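Local structure of branched-chain alpha-ketoacid decarboxylase (Lactococcus lactis, 2VBF) at residues E238-F242 against G243-T247; K520-T524 against E525-V529. The protein probably decarboxylates branched-chain and aromatic alpha-keto acids to aldehydes, using thiamine diphosphate and one magnesium ion per subunit. All coordinates share one frame; numbering follows the deposited sequence.

Interaction 1: E238-F242 against G243-T247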
loop_
_atom_site.group_PDB
_atom_site.type_symbol
_atom_site.label_atom_id
_atom_site.label_comp_id
_atom_site.label_asym_id
_atom_site.label_seq_id
_atom_site.Cartn_x
_atom_site.Cartn_y
_atom_site.Cartn_z
ATOM N N GLU A 238 -25.033 2.372 5.558
ATOM C CA GLU A 238 -25.479 2.983 4.300
ATOM C C GLU A 238 -26.194 4.319 4.546
ATOM O O GLU A 238 -26.244 5.177 3.661
ATOM C CB GLU A 238 -26.319 2.005 3.469
ATOM C CG GLU A 238 -25.569 0.724 3.110
ATOM C CD GLU A 238 -26.361 -0.231 2.226
ATOM O OE1 GLU A 238 -27.612 -0.195 2.245
ATOM O OE2 GLU A 238 -25.717 -1.008 1.489
ATOM N N VAL A 239 -26.745 4.497 5.749
ATOM C CA VAL A 239 -27.250 5.812 6.163
ATOM C C VAL A 239 -26.103 6.830 6.116
ATOM O O VAL A 239 -26.247 7.915 5.546
ATOM C CB VAL A 239 -27.896 5.765 7.567
ATOM C CG1 VAL A 239 -28.227 7.174 8.060
ATOM C CG2 VAL A 239 -29.157 4.885 7.535
ATOM N N ILE A 240 -24.948 6.435 6.640
ATOM C CA ILE A 240 -23.775 7.312 6.670
ATOM C C ILE A 240 -23.282 7.599 5.245
ATOM O O ILE A 240 -22.933 8.748 4.919
ATOM C CB ILE A 240 -22.641 6.731 7.573
ATOM C CG1 ILE A 240 -23.122 6.612 9.031
ATOM C CG2 ILE A 240 -21.378 7.625 7.531
ATOM C CD1 ILE A 240 -22.197 5.861 9.986
ATOM N N SER A 241 -23.278 6.565 4.402
ATOM C CA SER A 241 -22.884 6.673 2.984
ATOM C C SER A 241 -23.587 7.820 2.247
ATOM O O SER A 241 -22.970 8.548 1.467
ATOM C CB SER A 241 -23.175 5.360 2.267
ATOM O OG SER A 241 -22.510 4.279 2.891
ATOM N N PHE A 242 -24.881 7.971 2.523
ATOM C CA PHE A 242 -25.721 8.970 1.864
ATOM C C PHE A 242 -25.877 10.271 2.653
ATOM O O PHE A 242 -26.603 11.160 2.220
ATOM C CB PHE A 242 -27.108 8.370 1.594
ATOM C CG PHE A 242 -27.204 7.670 0.278
ATOM C CD1 PHE A 242 -27.618 8.350 -0.854
ATOM C CD2 PHE A 242 -26.835 6.335 0.155
ATOM C CE1 PHE A 242 -27.682 7.708 -2.088
ATOM C CE2 PHE A 242 -26.898 5.689 -1.075
ATOM C CZ PHE A 242 -27.327 6.370 -2.188
ATOM N N GLY A 243 -25.209 10.401 3.796
ATOM C CA GLY A 243 -25.380 11.583 4.640
ATOM C C GLY A 243 -26.812 11.736 5.149
ATOM O O GLY A 243 -27.329 12.855 5.244
ATOM N N LEU A 244 -27.448 10.614 5.473
ATOM C CA LEU A 244 -28.839 10.584 5.935
ATOM C C LEU A 244 -28.966 10.543 7.460
ATOM O O LEU A 244 -30.072 10.383 7.991
ATOM C CB LEU A 244 -29.567 9.386 5.312
ATOM C CG LEU A 244 -29.906 9.541 3.828
ATOM C CD1 LEU A 244 -30.251 8.203 3.215
ATOM C CD2 LEU A 244 -31.067 10.533 3.649
ATOM N N GLU A 245 -27.860 10.716 8.186
ATOM C CA GLU A 245 -27.907 10.623 9.648
ATOM C C GLU A 245 -28.882 11.623 10.263
ATOM O O GLU A 245 -29.688 11.253 11.127
ATOM C CB GLU A 245 -26.533 10.818 10.293
ATOM C CG GLU A 245 -25.460 9.809 9.860
ATOM C CD GLU A 245 -24.528 10.394 8.802
ATOM O OE1 GLU A 245 -25.048 10.928 7.799
ATOM O OE2 GLU A 245 -23.286 10.345 8.977
ATOM N N LYS A 246 -28.795 12.880 9.849
ATOM C CA LYS A 246 -29.659 13.908 10.445
ATOM C C LYS A 246 -31.131 13.641 10.128
ATOM O O LYS A 246 -32.005 13.940 10.934
ATOM C CB LYS A 246 -29.259 15.304 9.966
ATOM C CG LYS A 246 -27.890 15.741 10.444
ATOM C CD LYS A 246 -27.859 15.963 11.942
ATOM C CE LYS A 246 -26.473 16.348 12.430
ATOM N NZ LYS A 246 -26.055 17.638 11.853
ATOM N N THR A 247 -31.386 13.073 8.956
ATOM C CA THR A 247 -32.739 12.711 8.508
ATOM C C THR A 247 -33.337 11.611 9.396
ATOM O O THR A 247 -34.470 11.724 9.874
ATOM C CB THR A 247 -32.706 12.258 7.024
ATOM O OG1 THR A 247 -32.276 13.353 6.196
ATOM C CG2 THR A 247 -34.070 11.771 6.540
#
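Val239 and Ile240 receive the backbone amides that close their helix. Leu244 N donates to Val239 O at 3.0 Å with an N-H...O angle of 168°, while Gly243 N reaches Ile240 O at 3.0 Å from well above the carbonyl plane. This pair of bonds, with the positive phi of Gly243 (62°), defines a Schellman motif; such a phi is one that glycine adopts readily.

Apolar contacts close the turn. Val239 CG1, anti to its own backbone N (chi1 172°), lies 3.8 Å from Leu244 CB and also meets the backbone leading into Glu245. Farther out on Leu244, CD1 approaches Phe242 CB at 3.5 Å.

The polar part is Glu245, whose chain bends at chi2 and lays its carboxylate across Ile240, OE2 3.6 Å from Ile240 CG2. Lys87 forms a salt bridge with OE2 and also donates to Ile240 O. With an alanine here, Lys87 would probably lose its carboxylate mate and the flank of Ile240 its covering.

Leu244 is the N-cap of helix 245-255, so the turn joins helix 237-241 directly to the next; Leu244 and Phe242 both pack on helix 343-348.

Interaction 2: K520-T524 against E525-V529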
loop_
_atom_site.group_PDB
_atom_site.type_symbol
_atom_site.label_atom_id
_atom_site.label_comp_id
_atom_site.label_asym_id
_atom_site.label_seq_id
_atom_site.Cartn_x
_atom_site.Cartn_y
_atom_site.Cartn_z
ATOM N N LYS A 520 2.653 13.575 25.143
ATOM C CA LYS A 520 2.514 13.083 26.509
ATOM C C LYS A 520 2.709 11.578 26.581
ATOM O O LYS A 520 2.405 10.878 25.625
ATOM C CB LYS A 520 1.105 13.362 27.043
ATOM C CG LYS A 520 0.644 14.792 26.992
ATOM C CD LYS A 520 1.326 15.633 28.045
ATOM C CE LYS A 520 0.667 16.997 28.155
ATOM N NZ LYS A 520 1.318 17.816 29.209
ATOM N N ILE A 521 3.172 11.089 27.733
ATOM C CA ILE A 521 3.092 9.662 28.066
ATOM C C ILE A 521 2.206 9.495 29.309
ATOM O O ILE A 521 2.426 10.151 30.320
ATOM C CB ILE A 521 4.471 9.021 28.332
ATOM C CG1 ILE A 521 5.374 9.135 27.104
ATOM C CG2 ILE A 521 4.308 7.562 28.713
ATOM C CD1 ILE A 521 6.723 8.411 27.250
ATOM N N VAL A 522 1.209 8.619 29.219
ATOM C CA VAL A 522 0.210 8.424 30.279
ATOM C C VAL A 522 0.213 6.971 30.746
ATOM O O VAL A 522 0.103 6.056 29.928
ATOM C CB VAL A 522 -1.211 8.820 29.787
ATOM C CG1 VAL A 522 -2.288 8.373 30.780
ATOM C CG2 VAL A 522 -1.282 10.318 29.527
ATOM N N ARG A 523 0.333 6.765 32.059
ATOM C CA ARG A 523 0.355 5.424 32.652
ATOM C C ARG A 523 -0.781 5.130 33.639
ATOM O O ARG A 523 -1.150 3.964 33.825
ATOM C CB ARG A 523 1.706 5.176 33.338
ATOM C CG ARG A 523 2.892 5.165 32.379
ATOM C CD ARG A 523 4.216 5.018 33.119
ATOM N NE ARG A 523 5.376 5.029 32.220
ATOM C CZ ARG A 523 5.858 3.968 31.570
ATOM N NH1 ARG A 523 5.295 2.774 31.697
ATOM N NH2 ARG A 523 6.920 4.106 30.774
ATOM N N THR A 524 -1.330 6.166 34.273
ATOM C CA THR A 524 -2.329 5.989 35.329
ATOM C C THR A 524 -3.646 6.673 34.961
ATOM O O THR A 524 -3.702 7.489 34.037
ATOM C CB THR A 524 -1.838 6.579 36.687
ATOM O OG1 THR A 524 -1.816 8.009 36.595
ATOM C CG2 THR A 524 -0.433 6.059 37.048
ATOM N N GLU A 525 -4.705 6.339 35.689
ATOM C CA GLU A 525 -6.012 6.946 35.455
ATOM C C GLU A 525 -5.985 8.449 35.705
ATOM O O GLU A 525 -6.595 9.197 34.962
ATOM C CB GLU A 525 -7.091 6.318 36.323
ATOM C CG GLU A 525 -7.285 4.814 36.153
ATOM C CD GLU A 525 -8.393 4.268 37.036
ATOM O OE1 GLU A 525 -8.919 5.031 37.879
ATOM O OE2 GLU A 525 -8.743 3.077 36.903
ATOM N N ASN A 526 -5.298 8.888 36.760
ATOM C CA ASN A 526 -5.195 10.321 37.068
ATOM C C ASN A 526 -4.528 11.099 35.948
ATOM O O ASN A 526 -4.963 12.195 35.583
ATOM C CB ASN A 526 -4.374 10.555 38.347
ATOM C CG ASN A 526 -5.160 10.302 39.612
ATOM O OD1 ASN A 526 -6.373 10.512 39.662
ATOM N ND2 ASN A 526 -4.466 9.858 40.656
ATOM N N GLU A 527 -3.443 10.531 35.429
ATOM C CA GLU A 527 -2.726 11.131 34.317
ATOM C C GLU A 527 -3.611 11.216 33.078
ATOM O O GLU A 527 -3.593 12.222 32.382
ATOM C CB GLU A 527 -1.461 10.336 34.001
ATOM C CG GLU A 527 -0.333 10.585 34.987
ATOM C CD GLU A 527 0.729 9.509 34.957
ATOM O OE1 GLU A 527 0.678 8.640 34.068
ATOM O OE2 GLU A 527 1.623 9.529 35.835
ATOM N N PHE A 528 -4.396 10.172 32.830
ATOM C CA PHE A 528 -5.295 10.157 31.671
ATOM C C PHE A 528 -6.331 11.279 31.729
ATOM O O PHE A 528 -6.496 12.035 30.773
ATOM C CB PHE A 528 -6.009 8.826 31.512
ATOM C CG PHE A 528 -6.917 8.797 30.318
ATOM C CD1 PHE A 528 -6.394 8.616 29.044
ATOM C CD2 PHE A 528 -8.279 9.026 30.455
ATOM C CE1 PHE A 528 -7.222 8.639 27.929
ATOM C CE2 PHE A 528 -9.108 9.034 29.349
ATOM C CZ PHE A 528 -8.571 8.839 28.087
ATOM N N VAL A 529 -7.005 11.399 32.870
ATOM C CA VAL A 529 -7.989 12.462 33.076
ATOM C C VAL A 529 -7.360 13.852 32.946
ATOM O O VAL A 529 -7.935 14.720 32.288
ATOM C CB VAL A 529 -8.722 12.300 34.432
ATOM C CG1 VAL A 529 -9.548 13.537 34.757
ATOM C CG2 VAL A 529 -9.601 11.063 34.396
HETATM O O HOH W 1 3.416 8.863 32.453
#
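Phe528 and Val522 meet at the rim of an aromatic ring: Val522 CG1 stands at the edge of the Phe528 ring, near its plane, and touches Phe528 CB at 3.8 Å. The ring itself runs on into the core, where it meets Phe475 and the side chains of Leu382, Ala385 and Val386 from helix 379-389. The same Val522 methyl also lies 3.4 Å from Phe528 N, so it fits against the backbone of the first helical turn.

The second flat group, the Glu527 carboxylate, is approached from two directions. Arg523 N points at OE1 of Glu527 nearly along the C-O bond, 2.8 Å away, whereas Thr524 N reaches this OE1 at 3.2 Å from above the carboxylate plane, 57° out of it. A water that donates to both Ile521 O and Glu527 OE1 brings a third bond to that oxygen. Three donors converge on OE1 and probably restrain the carboxylate; they, with the helix start, would probably favour its ionised form.

In return, Thr524 OG1 accepts from Glu527 N at 3.2 Å. Its chi1 of 70° turns the hydroxyl back over the chain, toward the amide of Glu527. Thr524 O takes Phe528 N at 3.0 Å, the first regular helical bond.

Side-chain and backbone bonds exchanged between Thr524 and Glu527 make a capping box, with Thr524 as N-cap. Here it starts helix 525-537 just two residues beyond the end of strand 517-522, the two short segments running at 143° to each other, in the beta-alpha-beta unit that continues into strand 542-548 of the parallel sheet of the C-terminal thiamine diphosphate-binding domain.

Overall arrangement
Interactions 1 and 2 are both local contacts at helix ends. Both set an N-cap, but 238-247 first ends a helix with a Schellman motif, whereas 520-529 comes off a strand. One lies in the central domain, the other in the C-terminal thiamine diphosphate-binding domain. Their centres lie 36 Å apart and their nearest atoms about 23 Å, so neither touches the other. Interaction 1 lies away from the cofactor and metal sites. Interaction 2 is nearer the cofactor without lining it: the Phe528 side chain is about 14 Å from bound thiamine diphosphate, and the side chain of Arg523 about 11 Å from that of Asn479, a magnesium and cofactor ligand.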